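Side-chain contact in hypothetical methylmalonyl-CoA decarboxylase alpha subunit (Sulfolobus tokodaii, PDB 1X0U), which is a putative carboxyl transferase subunit with a carboxyl transferase domain of the ClpP/crotonase clan, modelled as an assembly of six chains: residues I189-D194 with Q240-L245. Residues are numbered along the deposited sequence; the frame is centred on the assembly and turned at random.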
loop_
_atom_site.group_PDB
_atom_site.type_symbol
_atom_site.label_atom_id
_atom_site.label_comp_id
_atom_site.label_asym_id
_atom_site.label_seq_id
_atom_site.Cartn_x
_atom_site.Cartn_y
_atom_site.Cartn_z
ATOM N N ILE A 189 -15.786 -19.423 -28.149
ATOM C CA ILE A 189 -15.564 -20.524 -29.073
ATOM C C ILE A 189 -16.964 -21.064 -29.362
ATOM O O ILE A 189 -17.678 -21.483 -28.452
ATOM C CB ILE A 189 -14.723 -21.623 -28.435
ATOM C CG1 ILE A 189 -13.340 -21.062 -28.082
ATOM C CG2 ILE A 189 -14.639 -22.819 -29.380
ATOM C CD1 ILE A 189 -12.530 -21.944 -27.157
ATOM N N MET A 190 -17.353 -21.036 -30.628
ATOM C CA MET A 190 -18.676 -21.474 -31.026
ATOM C C MET A 190 -18.631 -22.539 -32.111
ATOM O O MET A 190 -17.763 -22.509 -32.983
ATOM C CB MET A 190 -19.469 -20.265 -31.525
ATOM C CG MET A 190 -20.912 -20.556 -31.869
ATOM S SD MET A 190 -21.796 -19.022 -32.119
ATOM C CE MET A 190 -23.318 -19.610 -32.830
ATOM N N ILE A 191 -19.573 -23.474 -32.049
ATOM C CA ILE A 191 -19.668 -24.549 -33.033
ATOM C C ILE A 191 -20.640 -24.120 -34.126
ATOM O O ILE A 191 -21.668 -23.513 -33.840
ATOM C CB ILE A 191 -20.200 -25.857 -32.400
ATOM C CG1 ILE A 191 -19.277 -26.312 -31.265
ATOM C CG2 ILE A 191 -20.295 -26.956 -33.463
ATOM C CD1 ILE A 191 -19.482 -25.585 -29.969
ATOM N N LYS A 192 -20.318 -24.400 -35.383
ATOM C CA LYS A 192 -21.244 -24.022 -36.439
ATOM C C LYS A 192 -22.175 -25.185 -36.715
ATOM O O LYS A 192 -21.758 -26.335 -36.724
ATOM C CB LYS A 192 -20.520 -23.571 -37.726
ATOM C CG LYS A 192 -19.202 -24.255 -38.058
ATOM C CD LYS A 192 -18.439 -23.414 -39.097
ATOM C CE LYS A 192 -17.011 -23.913 -39.349
ATOM N NZ LYS A 192 -16.938 -24.938 -40.433
ATOM N N GLY A 193 -23.448 -24.866 -36.900
ATOM C CA GLY A 193 -24.448 -25.880 -37.155
ATOM C C GLY A 193 -25.828 -25.315 -36.887
ATOM O O GLY A 193 -25.978 -24.241 -36.292
ATOM N N ASP A 194 -26.841 -26.052 -37.320
ATOM C CA ASP A 194 -28.226 -25.643 -37.147
ATOM C C ASP A 194 -28.591 -25.361 -35.696
ATOM O O ASP A 194 -29.366 -24.448 -35.421
ATOM C CB ASP A 194 -29.161 -26.728 -37.683
ATOM C CG ASP A 194 -30.615 -26.351 -37.536
ATOM O OD1 ASP A 194 -31.060 -25.428 -38.249
ATOM O OD2 ASP A 194 -31.307 -26.961 -36.699
ATOM N N GLN A 240 -16.326 -31.665 -29.735
ATOM C CA GLN A 240 -15.061 -32.262 -29.332
ATOM C C GLN A 240 -13.956 -31.276 -29.695
ATOM O O GLN A 240 -13.006 -31.088 -28.933
ATOM C CB GLN A 240 -14.810 -33.586 -30.054
ATOM C CG GLN A 240 -13.468 -34.235 -29.689
ATOM C CD GLN A 240 -13.412 -34.728 -28.244
ATOM O OE1 GLN A 240 -12.451 -34.458 -27.514
ATOM N NE2 GLN A 240 -14.442 -35.462 -27.830
ATOM N N GLU A 241 -14.078 -30.656 -30.871
ATOM C CA GLU A 241 -13.088 -29.676 -31.315
ATOM C C GLU A 241 -13.140 -28.428 -30.426
ATOM O O GLU A 241 -12.111 -27.851 -30.091
ATOM C CB GLU A 241 -13.314 -29.308 -32.791
ATOM C CG GLU A 241 -12.802 -30.367 -33.792
ATOM C CD GLU A 241 -13.098 -30.041 -35.265
ATOM O OE1 GLU A 241 -12.632 -30.800 -36.141
ATOM O OE2 GLU A 241 -13.792 -29.040 -35.555
ATOM N N ALA A 242 -14.340 -28.020 -30.036
ATOM C CA ALA A 242 -14.493 -26.861 -29.168
ATOM C C ALA A 242 -13.733 -27.085 -27.864
ATOM O O ALA A 242 -13.006 -26.203 -27.414
ATOM C CB ALA A 242 -15.971 -26.611 -28.869
ATOM N N ILE A 243 -13.876 -28.263 -27.261
ATOM C CA ILE A 243 -13.182 -28.496 -26.005
ATOM C C ILE A 243 -11.683 -28.766 -26.179
ATOM O O ILE A 243 -10.903 -28.465 -25.280
ATOM C CB ILE A 243 -13.874 -29.613 -25.138
ATOM C CG1 ILE A 243 -13.089 -30.914 -25.169
ATOM C CG2 ILE A 243 -15.303 -29.812 -25.579
ATOM C CD1 ILE A 243 -12.007 -30.984 -24.103
ATOM N N ASN A 244 -11.269 -29.329 -27.308
ATOM C CA ASN A 244 -9.834 -29.543 -27.514
ATOM C C ASN A 244 -9.226 -28.164 -27.693
ATOM O O ASN A 244 -8.121 -27.901 -27.243
ATOM C CB ASN A 244 -9.534 -30.368 -28.770
ATOM C CG ASN A 244 -9.699 -31.850 -28.549
ATOM O OD1 ASN A 244 -9.610 -32.338 -27.423
ATOM N ND2 ASN A 244 -9.919 -32.580 -29.629
ATOM N N LEU A 245 -9.968 -27.287 -28.359
ATOM C CA LEU A 245 -9.507 -25.933 -28.603
ATOM C C LEU A 245 -9.386 -25.206 -27.258
ATOM O O LEU A 245 -8.383 -24.542 -27.009
ATOM C CB LEU A 245 -10.493 -25.205 -29.527
ATOM C CG LEU A 245 -10.122 -23.943 -30.325
ATOM C CD1 LEU A 245 -11.074 -22.832 -29.954
ATOM C CD2 LEU A 245 -8.686 -23.526 -30.082
#
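Ala-242 and Leu-245, one helical turn apart, are the residues of 240-245 that meet the strand end at Ile-189 and Ile-191. Ala-242 comes first along the helix, and its CB points at the strand and reaches both isoleucines: CD1 of Ile-191 lies 3.8 Å from CB of Ala-242, and CG2 of Ile-189 lies 4.1 Å from the same methyl. The small side chain allows a close approach of the backbones, consistent with the 6.4 Å between CA of Ala-242 and CA of Ile-189. Ile-191 makes its approach through the delta methyl; a chi2 of 80° turns CD1 out of the extended course, which puts it slightly closer than CG1 to the methyl of Ala-242.

Three residues on, Leu-245 runs obliquely over Ile-189, and a single methyl does the touching. CD1 of Leu-245 sits against both branches of the isoleucine, 3.3 Å from CD1 of Ile-189 and 3.6 Å from CG2 of Ile-189. The first of these is tighter than normal van der Waals contact, and Leu-245 has an unusual chi2 of -123°, away from the staggered values, so the packing here looks strained or the methyl is imperfectly placed. No hydrogen bond links the segments, and the 190 Å² they bury rests on apolar carbon contact.

Strand and helix run nearly antiparallel, at 167°, with axes 8.5 Å apart, as expected for a helix that follows an edge strand of the mixed sheet and packs back over its face, consistent with the crotonase-like fold of the carboxyl transferase domain. Strand 187-191 is hydrogen-bonded between strands 166-170 and 234-236, and helix 239-252 follows directly from the latter. Ile-169 of the first neighbour also touches Ala-242, Phe-234 of the second touches Leu-245, and on the helix's other side Ile-243 packs against Leu-48 and Leu-49 of helix 42-49.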